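Local coordinates for autotransporter adhesin (Vibrio vulnificus, PDB 4ERR), which forms the membrane localization domain of a MARTX toxin effector and probably directs that effector to the host cell membrane, at residues D33-A38 against I44-E49. Numbering follows the deposited sequence.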
loop_
_atom_site.group_PDB
_atom_site.type_symbol
_atom_site.label_atom_id
_atom_site.label_comp_id
_atom_site.label_asym_id
_atom_site.label_seq_id
_atom_site.Cartn_x
_atom_site.Cartn_y
_atom_site.Cartn_z
ATOM N N ASP B 33 -0.700 19.573 7.230
ATOM C CA ASP B 33 -0.351 20.941 6.877
ATOM C C ASP B 33 -1.002 21.927 7.849
ATOM O O ASP B 33 -0.349 22.875 8.260
ATOM C CB ASP B 33 -0.742 21.257 5.431
ATOM C CG ASP B 33 0.326 20.879 4.424
ATOM O OD1 ASP B 33 1.549 20.965 4.718
ATOM O OD2 ASP B 33 -0.073 20.544 3.315
ATOM N N LEU B 34 -2.270 21.692 8.239
ATOM C CA LEU B 34 -2.921 22.578 9.244
ATOM C C LEU B 34 -2.148 22.589 10.566
ATOM O O LEU B 34 -1.964 23.652 11.165
ATOM C CB LEU B 34 -4.393 22.222 9.495
ATOM C CG LEU B 34 -5.309 22.469 8.286
ATOM C CD1 LEU B 34 -6.746 22.120 8.673
ATOM C CD2 LEU B 34 -5.209 23.926 7.781
ATOM N N VAL B 35 -1.680 21.414 11.010
ATOM C CA VAL B 35 -0.904 21.333 12.243
ATOM C C VAL B 35 0.321 22.273 12.146
ATOM O O VAL B 35 0.568 23.069 13.041
ATOM C CB VAL B 35 -0.455 19.874 12.562
ATOM C CG1 VAL B 35 0.571 19.866 13.686
ATOM C CG2 VAL B 35 -1.671 18.951 12.912
ATOM N N HIS B 36 1.061 22.212 11.040
ATOM C CA HIS B 36 2.263 23.027 10.908
ATOM C C HIS B 36 2.013 24.498 10.647
ATOM O O HIS B 36 2.874 25.325 10.930
ATOM C CB HIS B 36 3.184 22.427 9.850
ATOM C CG HIS B 36 3.801 21.128 10.272
ATOM N ND1 HIS B 36 4.753 21.058 11.267
ATOM C CD2 HIS B 36 3.622 19.852 9.831
ATOM C CE1 HIS B 36 5.132 19.798 11.421
ATOM N NE2 HIS B 36 4.458 19.048 10.572
ATOM N N GLN B 37 0.827 24.833 10.163
ATOM C CA GLN B 37 0.482 26.226 9.865
ATOM C C GLN B 37 -0.115 26.940 11.085
ATOM O O GLN B 37 -0.164 28.191 11.142
ATOM C CB GLN B 37 -0.473 26.267 8.662
ATOM C CG GLN B 37 0.233 25.986 7.333
ATOM C CD GLN B 37 -0.715 25.617 6.185
ATOM O OE1 GLN B 37 -1.923 25.797 6.278
ATOM N NE2 GLN B 37 -0.151 25.076 5.102
ATOM N N ALA B 38 -0.554 26.149 12.057
ATOM C CA ALA B 38 -1.172 26.664 13.274
ATOM C C ALA B 38 -0.137 27.108 14.307
ATOM O O ALA B 38 0.975 26.597 14.350
ATOM C CB ALA B 38 -2.092 25.590 13.878
ATOM N N ILE B 44 -2.566 22.609 18.927
ATOM C CA ILE B 44 -2.977 21.493 19.783
ATOM C C ILE B 44 -4.256 20.828 19.253
ATOM O O ILE B 44 -4.325 19.592 19.070
ATOM C CB ILE B 44 -3.226 21.961 21.238
ATOM C CG1 ILE B 44 -1.900 22.410 21.875
ATOM C CG2 ILE B 44 -3.878 20.826 22.048
ATOM C CD1 ILE B 44 -2.061 23.187 23.183
ATOM N N ALA B 45 -5.273 21.648 18.997
ATOM C CA ALA B 45 -6.533 21.133 18.476
ATOM C C ALA B 45 -6.325 20.382 17.153
ATOM O O ALA B 45 -6.878 19.290 16.940
ATOM C CB ALA B 45 -7.557 22.256 18.295
ATOM N N ALA B 46 -5.509 20.951 16.275
ATOM C CA ALA B 46 -5.284 20.354 14.973
ATOM C C ALA B 46 -4.592 18.987 15.116
ATOM O O ALA B 46 -4.855 18.062 14.321
ATOM C CB ALA B 46 -4.445 21.305 14.085
ATOM N N SER B 47 -3.704 18.873 16.114
ATOM C CA SER B 47 -2.963 17.640 16.348
ATOM C C SER B 47 -3.866 16.528 16.845
ATOM O O SER B 47 -3.743 15.393 16.418
ATOM C CB SER B 47 -1.805 17.877 17.318
ATOM O OG SER B 47 -0.887 18.786 16.745
ATOM N N PHE B 48 -4.826 16.856 17.712
ATOM C CA PHE B 48 -5.805 15.843 18.107
ATOM C C PHE B 48 -6.581 15.304 16.923
ATOM O O PHE B 48 -6.818 14.102 16.809
ATOM C CB PHE B 48 -6.786 16.391 19.142
ATOM C CG PHE B 48 -6.258 16.347 20.545
ATOM C CD1 PHE B 48 -6.281 15.154 21.258
ATOM C CD2 PHE B 48 -5.712 17.474 21.150
ATOM C CE1 PHE B 48 -5.806 15.092 22.560
ATOM C CE2 PHE B 48 -5.227 17.412 22.487
ATOM C CZ PHE B 48 -5.269 16.219 23.172
ATOM N N GLU B 49 -6.987 16.189 16.025
ATOM C CA GLU B 49 -7.761 15.742 14.888
ATOM C C GLU B 49 -6.922 14.969 13.882
ATOM O O GLU B 49 -7.425 14.040 13.244
ATOM C CB GLU B 49 -8.512 16.889 14.228
ATOM C CG GLU B 49 -9.749 16.398 13.556
ATOM C CD GLU B 49 -10.825 15.855 14.551
ATOM O OE1 GLU B 49 -10.721 16.034 15.780
ATOM O OE2 GLU B 49 -11.788 15.257 14.100
#
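The carbonyl oxygen of A46 accepts a hydrogen bond from Q31 NE2, one turn before V35 on the facing helix, while the CG2 methyl of V35 packs against the same oxygen at 3.6 Å. The bond from Q31 thus ties helix 7-37 to helix 41-60 just beside an apolar patch. There A46 CB is directed toward helix 7-37 and lies 3.8 Å from V35 CG2 and 4.0 Å from V35 CA. The CA atoms of V35 and A46 approach to 5.3 Å, a spacing consistent with the small alanine side chain at this position. The axes of the short segments 33-37 and 44-49 approach to 8.5 Å and run at 163°, an antiparallel helical hairpin closed by the short connection that starts at A38, where the chain leaves helical geometry. The hairpin forms part of the four-helix bundle domain; the second subunit supplies residues from near both its ends to this region, consistent with a bundle completed between chains. V35 CG1, anti to the backbone N (chi1 169°), meets S47 OG at 3.6 Å, while CG2 lies against A46 and also comes near that hydroxyl. This S47 hydroxyl is hydrogen-bonded to Q43 O, one turn back on its own helix, so its polar need is met although V35 presents only methyls to it. I4 and L81 of the second subunit pack on V35 and S47 respectively; both residues are buried, V35 also against L50 of its own chain.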